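PDB 1G0D: protein-glutamine gamma-glutamyltransferase from Pagrus major, which catalyses calcium-dependent cross-linking of proteins by joining peptide-bound glutamine to the amino group of lysine, or to other primary amines. Local coordinates for residues Q179-V184 with G251-L256; W175-F180 with F275-C280. One frame throughout, in Å; residues are numbered along the deposited sequence.

Interaction 1: residues Q179-V184 with G251-L256; sequences QFEDYV and GSVPIL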
loop_
_atom_site.group_PDB
_atom_site.type_symbol
_atom_site.label_atom_id
_atom_site.label_comp_id
_atom_site.label_asym_id
_atom_site.label_seq_id
_atom_site.Cartn_x
_atom_site.Cartn_y
_atom_site.Cartn_z
ATOM N N GLN A 179 9.198 1.915 -8.361
ATOM C CA GLN A 179 8.712 3.074 -9.114
ATOM C C GLN A 179 9.670 3.606 -10.185
ATOM O O GLN A 179 9.245 4.320 -11.104
ATOM C CB GLN A 179 8.326 4.221 -8.176
ATOM C CG GLN A 179 9.422 4.677 -7.273
ATOM C CD GLN A 179 9.396 3.968 -5.952
ATOM O OE1 GLN A 179 8.868 2.842 -5.823
ATOM N NE2 GLN A 179 9.967 4.613 -4.949
ATOM N N PHE A 180 10.949 3.245 -10.101
ATOM C CA PHE A 180 11.918 3.718 -11.097
ATOM C C PHE A 180 12.362 2.652 -12.093
ATOM O O PHE A 180 13.336 2.857 -12.827
ATOM C CB PHE A 180 13.140 4.322 -10.407
ATOM C CG PHE A 180 12.791 5.449 -9.484
ATOM C CD1 PHE A 180 11.850 6.413 -9.867
ATOM C CD2 PHE A 180 13.349 5.519 -8.224
ATOM C CE1 PHE A 180 11.469 7.416 -9.014
ATOM C CE2 PHE A 180 12.988 6.514 -7.358
ATOM C CZ PHE A 180 12.041 7.469 -7.749
ATOM N N GLU A 181 11.644 1.521 -12.102
ATOM C CA GLU A 181 11.917 0.406 -13.016
ATOM C C GLU A 181 11.453 0.841 -14.379
ATOM O O GLU A 181 10.606 1.710 -14.498
ATOM C CB GLU A 181 11.177 -0.853 -12.581
ATOM C CG GLU A 181 11.734 -1.489 -11.303
ATOM C CD GLU A 181 13.123 -2.122 -11.454
ATOM O OE1 GLU A 181 13.185 -3.364 -11.562
ATOM O OE2 GLU A 181 14.147 -1.401 -11.446
ATOM N N ASP A 182 11.980 0.240 -15.423
ATOM C CA ASP A 182 11.614 0.733 -16.735
ATOM C C ASP A 182 10.167 0.841 -17.049
ATOM O O ASP A 182 9.429 -0.120 -16.873
ATOM C CB ASP A 182 12.250 -0.095 -17.826
ATOM C CG ASP A 182 13.712 0.103 -17.897
ATOM O OD1 ASP A 182 14.332 -0.399 -18.850
ATOM O OD2 ASP A 182 14.237 0.759 -16.985
ATOM N N TYR A 183 9.801 2.021 -17.542
ATOM C CA TYR A 183 8.457 2.352 -17.995
ATOM C C TYR A 183 7.341 2.491 -16.971
ATOM O O TYR A 183 6.209 2.842 -17.306
ATOM C CB TYR A 183 8.048 1.367 -19.084
ATOM C CG TYR A 183 9.145 1.155 -20.093
ATOM C CD1 TYR A 183 9.657 -0.111 -20.335
ATOM C CD2 TYR A 183 9.714 2.233 -20.765
ATOM C CE1 TYR A 183 10.710 -0.302 -21.210
ATOM C CE2 TYR A 183 10.767 2.057 -21.642
ATOM C CZ TYR A 183 11.261 0.787 -21.858
ATOM O OH TYR A 183 12.320 0.602 -22.712
ATOM N N VAL A 184 7.652 2.256 -15.710
ATOM C CA VAL A 184 6.623 2.384 -14.696
ATOM C C VAL A 184 6.100 3.834 -14.640
ATOM O O VAL A 184 4.959 4.077 -14.217
ATOM C CB VAL A 184 7.164 1.958 -13.352
ATOM C CG1 VAL A 184 6.271 2.481 -12.255
ATOM C CG2 VAL A 184 7.283 0.424 -13.323
ATOM N N GLY A 251 5.720 -7.516 -5.383
ATOM C CA GLY A 251 5.944 -6.173 -5.889
ATOM C C GLY A 251 4.883 -5.602 -6.820
ATOM O O GLY A 251 4.067 -6.330 -7.370
ATOM N N SER A 252 4.940 -4.292 -7.052
ATOM C CA SER A 252 3.946 -3.627 -7.888
ATOM C C SER A 252 4.186 -3.572 -9.373
ATOM O O SER A 252 3.239 -3.470 -10.135
ATOM C CB SER A 252 3.725 -2.205 -7.385
ATOM O OG SER A 252 3.617 -2.194 -5.961
ATOM N N VAL A 253 5.433 -3.640 -9.807
ATOM C CA VAL A 253 5.723 -3.558 -11.243
ATOM C C VAL A 253 5.085 -4.660 -12.137
ATOM O O VAL A 253 4.684 -4.389 -13.267
ATOM C CB VAL A 253 7.253 -3.543 -11.478
ATOM C CG1 VAL A 253 7.540 -3.502 -12.958
ATOM C CG2 VAL A 253 7.877 -2.357 -10.787
ATOM N N PRO A 254 5.037 -5.920 -11.676
ATOM C CA PRO A 254 4.425 -6.953 -12.531
ATOM C C PRO A 254 2.932 -6.769 -12.765
ATOM O O PRO A 254 2.406 -7.125 -13.810
ATOM C CB PRO A 254 4.752 -8.256 -11.807
ATOM C CG PRO A 254 5.909 -7.924 -10.913
ATOM C CD PRO A 254 5.603 -6.519 -10.457
ATOM N N ILE A 255 2.247 -6.206 -11.784
ATOM C CA ILE A 255 0.823 -5.930 -11.900
ATOM C C ILE A 255 0.625 -4.796 -12.917
ATOM O O ILE A 255 -0.245 -4.873 -13.784
ATOM C CB ILE A 255 0.256 -5.459 -10.561
ATOM C CG1 ILE A 255 0.238 -6.613 -9.578
ATOM C CG2 ILE A 255 -1.078 -4.857 -10.762
ATOM C CD1 ILE A 255 0.156 -6.155 -8.155
ATOM N N LEU A 256 1.429 -3.734 -12.792
ATOM C CA LEU A 256 1.341 -2.591 -13.703
ATOM C C LEU A 256 1.733 -2.954 -15.142
ATOM O O LEU A 256 1.044 -2.578 -16.088
ATOM C CB LEU A 256 2.199 -1.423 -13.197
ATOM C CG LEU A 256 1.819 -0.775 -11.848
ATOM C CD1 LEU A 256 2.867 0.268 -11.432
ATOM C CD2 LEU A 256 0.472 -0.097 -11.961
#

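Interaction 2: residues W175-F180 with F275-C280; sequences WNYGQF and FAAVAC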
loop_
_atom_site.group_PDB
_atom_site.type_symbol
_atom_site.label_atom_id
_atom_site.label_comp_id
_atom_site.label_asym_id
_atom_site.label_seq_id
_atom_site.Cartn_x
_atom_site.Cartn_y
_atom_site.Cartn_z
ATOM N N TRP A 175 8.339 -5.408 0.052
ATOM C CA TRP A 175 7.659 -5.129 -1.209
ATOM C C TRP A 175 8.564 -4.327 -2.131
ATOM O O TRP A 175 9.245 -3.402 -1.698
ATOM C CB TRP A 175 6.381 -4.355 -0.963
ATOM C CG TRP A 175 5.430 -4.386 -2.122
ATOM C CD1 TRP A 175 5.341 -3.467 -3.131
ATOM C CD2 TRP A 175 4.338 -5.318 -2.328
ATOM N NE1 TRP A 175 4.265 -3.755 -3.949
ATOM C CE2 TRP A 175 3.632 -4.878 -3.483
ATOM C CE3 TRP A 175 3.892 -6.470 -1.652
ATOM C CZ2 TRP A 175 2.489 -5.560 -3.972
ATOM C CZ3 TRP A 175 2.757 -7.137 -2.139
ATOM C CH2 TRP A 175 2.076 -6.675 -3.294
ATOM N N ASN A 176 8.592 -4.693 -3.401
ATOM C CA ASN A 176 9.412 -3.955 -4.335
ATOM C C ASN A 176 8.486 -2.947 -5.016
ATOM O O ASN A 176 7.739 -3.290 -5.945
ATOM C CB ASN A 176 10.043 -4.937 -5.334
ATOM C CG ASN A 176 10.736 -4.253 -6.506
ATOM O OD1 ASN A 176 10.945 -3.046 -6.506
ATOM N ND2 ASN A 176 11.082 -5.032 -7.527
ATOM N N TYR A 177 8.502 -1.703 -4.547
ATOM C CA TYR A 177 7.636 -0.702 -5.157
ATOM C C TYR A 177 8.061 -0.458 -6.587
ATOM O O TYR A 177 7.243 -0.085 -7.424
ATOM C CB TYR A 177 7.681 0.604 -4.389
ATOM C CG TYR A 177 7.162 0.483 -2.994
ATOM C CD1 TYR A 177 5.898 -0.012 -2.741
ATOM C CD2 TYR A 177 7.960 0.845 -1.910
ATOM C CE1 TYR A 177 5.432 -0.149 -1.427
ATOM C CE2 TYR A 177 7.528 0.716 -0.620
ATOM C CZ TYR A 177 6.264 0.218 -0.373
ATOM O OH TYR A 177 5.861 0.102 0.935
ATOM N N GLY A 178 9.344 -0.655 -6.855
ATOM C CA GLY A 178 9.879 -0.460 -8.196
ATOM C C GLY A 178 9.380 0.743 -8.980
ATOM O O GLY A 178 9.158 0.608 -10.169
ATOM N N GLN A 179 9.198 1.915 -8.361
ATOM C CA GLN A 179 8.712 3.074 -9.114
ATOM C C GLN A 179 9.670 3.606 -10.185
ATOM O O GLN A 179 9.245 4.320 -11.104
ATOM C CB GLN A 179 8.326 4.221 -8.176
ATOM C CG GLN A 179 9.422 4.677 -7.273
ATOM C CD GLN A 179 9.396 3.968 -5.952
ATOM O OE1 GLN A 179 8.868 2.842 -5.823
ATOM N NE2 GLN A 179 9.967 4.613 -4.949
ATOM N N PHE A 180 10.949 3.245 -10.101
ATOM C CA PHE A 180 11.918 3.718 -11.097
ATOM C C PHE A 180 12.362 2.652 -12.093
ATOM O O PHE A 180 13.336 2.857 -12.827
ATOM C CB PHE A 180 13.140 4.322 -10.407
ATOM C CG PHE A 180 12.791 5.449 -9.484
ATOM C CD1 PHE A 180 11.850 6.413 -9.867
ATOM C CD2 PHE A 180 13.349 5.519 -8.224
ATOM C CE1 PHE A 180 11.469 7.416 -9.014
ATOM C CE2 PHE A 180 12.988 6.514 -7.358
ATOM C CZ PHE A 180 12.041 7.469 -7.749
ATOM N N PHE A 275 -3.379 -3.362 -3.110
ATOM C CA PHE A 275 -3.949 -2.131 -3.686
ATOM C C PHE A 275 -3.134 -0.974 -3.127
ATOM O O PHE A 275 -2.807 -0.041 -3.833
ATOM C CB PHE A 275 -5.384 -1.855 -3.198
ATOM C CG PHE A 275 -6.403 -2.844 -3.640
ATOM C CD1 PHE A 275 -6.192 -3.641 -4.759
ATOM C CD2 PHE A 275 -7.541 -3.057 -2.849
ATOM C CE1 PHE A 275 -7.081 -4.653 -5.075
ATOM C CE2 PHE A 275 -8.455 -4.071 -3.144
ATOM C CZ PHE A 275 -8.225 -4.874 -4.257
ATOM N N ALA A 276 -2.866 -1.015 -1.824
ATOM C CA ALA A 276 -2.113 0.040 -1.170
ATOM C C ALA A 276 -0.685 0.110 -1.730
ATOM O O ALA A 276 -0.234 1.197 -2.117
ATOM C CB ALA A 276 -2.100 -0.191 0.313
ATOM N N ALA A 277 0.013 -1.030 -1.791
ATOM C CA ALA A 277 1.369 -1.089 -2.337
ATOM C C ALA A 277 1.388 -0.576 -3.754
ATOM O O ALA A 277 2.244 0.203 -4.078
ATOM C CB ALA A 277 1.852 -2.456 -2.346
ATOM N N VAL A 278 0.459 -0.998 -4.613
ATOM C CA VAL A 278 0.432 -0.500 -6.000
ATOM C C VAL A 278 0.126 1.012 -6.000
ATOM O O VAL A 278 0.605 1.751 -6.849
ATOM C CB VAL A 278 -0.633 -1.264 -6.840
ATOM C CG1 VAL A 278 -0.861 -0.621 -8.178
ATOM C CG2 VAL A 278 -0.205 -2.666 -7.036
ATOM N N ALA A 279 -0.666 1.494 -5.046
ATOM C CA ALA A 279 -0.981 2.941 -4.974
ATOM C C ALA A 279 0.297 3.655 -4.607
ATOM O O ALA A 279 0.604 4.706 -5.159
ATOM C CB ALA A 279 -2.071 3.255 -3.887
ATOM N N CYS A 280 1.033 3.078 -3.660
ATOM C CA CYS A 280 2.286 3.650 -3.230
ATOM C C CYS A 280 3.270 3.772 -4.363
ATOM O O CYS A 280 3.893 4.797 -4.489
ATOM C CB CYS A 280 2.920 2.799 -2.160
ATOM S SG CYS A 280 4.290 3.576 -1.326
#

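Interaction 1: residues Q179-V184 with G251-L256
Two helix starts meet in the transglutaminase catalytic core: the tight turn before helix 184-193 sets Val184 against Val253 and Leu256, in the first turn of helix 253-261. No hydrogen bond joins the two segments, and about 174 Å² of surface is buried, chiefly by valine methyls. Val184 CG2 lies 3.8 Å from Val253 CG2 and 4.0 Å from Val253 CG1, so a single methyl meets both branches of its partner. Val184 CG1 is anti to the backbone N (chi1 163°), and this branch reaches Leu256 CD1 at 4.1 Å. The two valine side chains cross at about a right angle. Val253 and Leu256 are three residues apart on one face of their helix, and Val184 spans both. Glu181 adds its aliphatic part, with CG 4.0 Å from Val253 CG2. Its chain then bends at chi2 (-69°), and the carboxylate leaves the contact. There OE2 forms a salt bridge with Arg655 and accepts a hydrogen bond from Gly626 N, both in the C-terminal region. Glu181 thus presents carbon to helix 253-261 and charge to another part of the chain. A type II beta turn from Glu181 to Val184 shapes the loop, closed by Val184 N to Glu181 O at 3.2 Å. Tyr183, at positive phi within this turn, is the N-cap of the helix that Val184 begins. On the other side, Leu256 N bonds to Ser252 O at 3.2 Å in the opening turn of its helix. This type II turn, N-capping a helix, packs on helix 253-261 of the papain-like transglutaminase core, away from its active site.

Interaction 2: residues W175-F180 with F275-C280
The unusual feature is a methyl pressed onto an indole: Ala277 CB sits over one face of the Trp175 ring, 3.4 Å from the centroid of the five-membered ring and 25° off its normal. This is a close CH-pi contact. The methyl is offset toward the rim, and Trp175 NE1 and CE2 are its nearest atoms, each 3.2 Å from Ala277 CB. Trp175 CG is anti to the backbone N (chi1 -163°), which places the indole over the Ala277 methyl. Its N-H is used as well, since NE1 is hydrogen-bonded to Ser252 OG. Replacing Trp175 with an alanine would probably leave the Ala277 methyl without its aromatic cover and deprive the Ser252 hydroxyl of its indole partner. One helical turn further on, a second ring makes a sulfur-aromatic contact. Cys280 SG lies 4.0 Å from the Tyr177 ring centroid and 17° off the normal, so it stands over the face. Its nearest ring atom is Tyr177 CE1, at 3.9 Å from SG. Ala277 O also approaches Tyr177 CD1, at 3.9 Å. All four residues are buried, and Thr281 on the same helix gives a hydrogen bond between its OG1 and Tyr177 O. The contact therefore packs the end of strand 169-176 and the loop after it on helix 272-286. That helix starts at the active-site Cys272, whose side chain is about 10 Å from that of Ala277. A nucleophilic cysteine at the N terminus of a buried helix is characteristic of the papain-like core of transglutaminases.

Overall arrangement
From the N terminus, the chain runs from the end of strand 169-176 through the loop to the start of helix 184-193, and residues 175-184 of it begin both contacts. Gln179 and Phe180 belong to both. Interaction 1 closes the shorter loop, with 66 residues, half of them helical, between its segments. Interaction 2 closes the longer one, with 94 residues between, and so encloses the first without crossing it. The two centres are 8 Å apart. The backbone also joins them, through a probable hydrogen bond from Ser252 N to Asn176 O at 3.2 Å. Together they tie one strand end and its following loop to helices 253-261 and 272-286, near the middle of the chain.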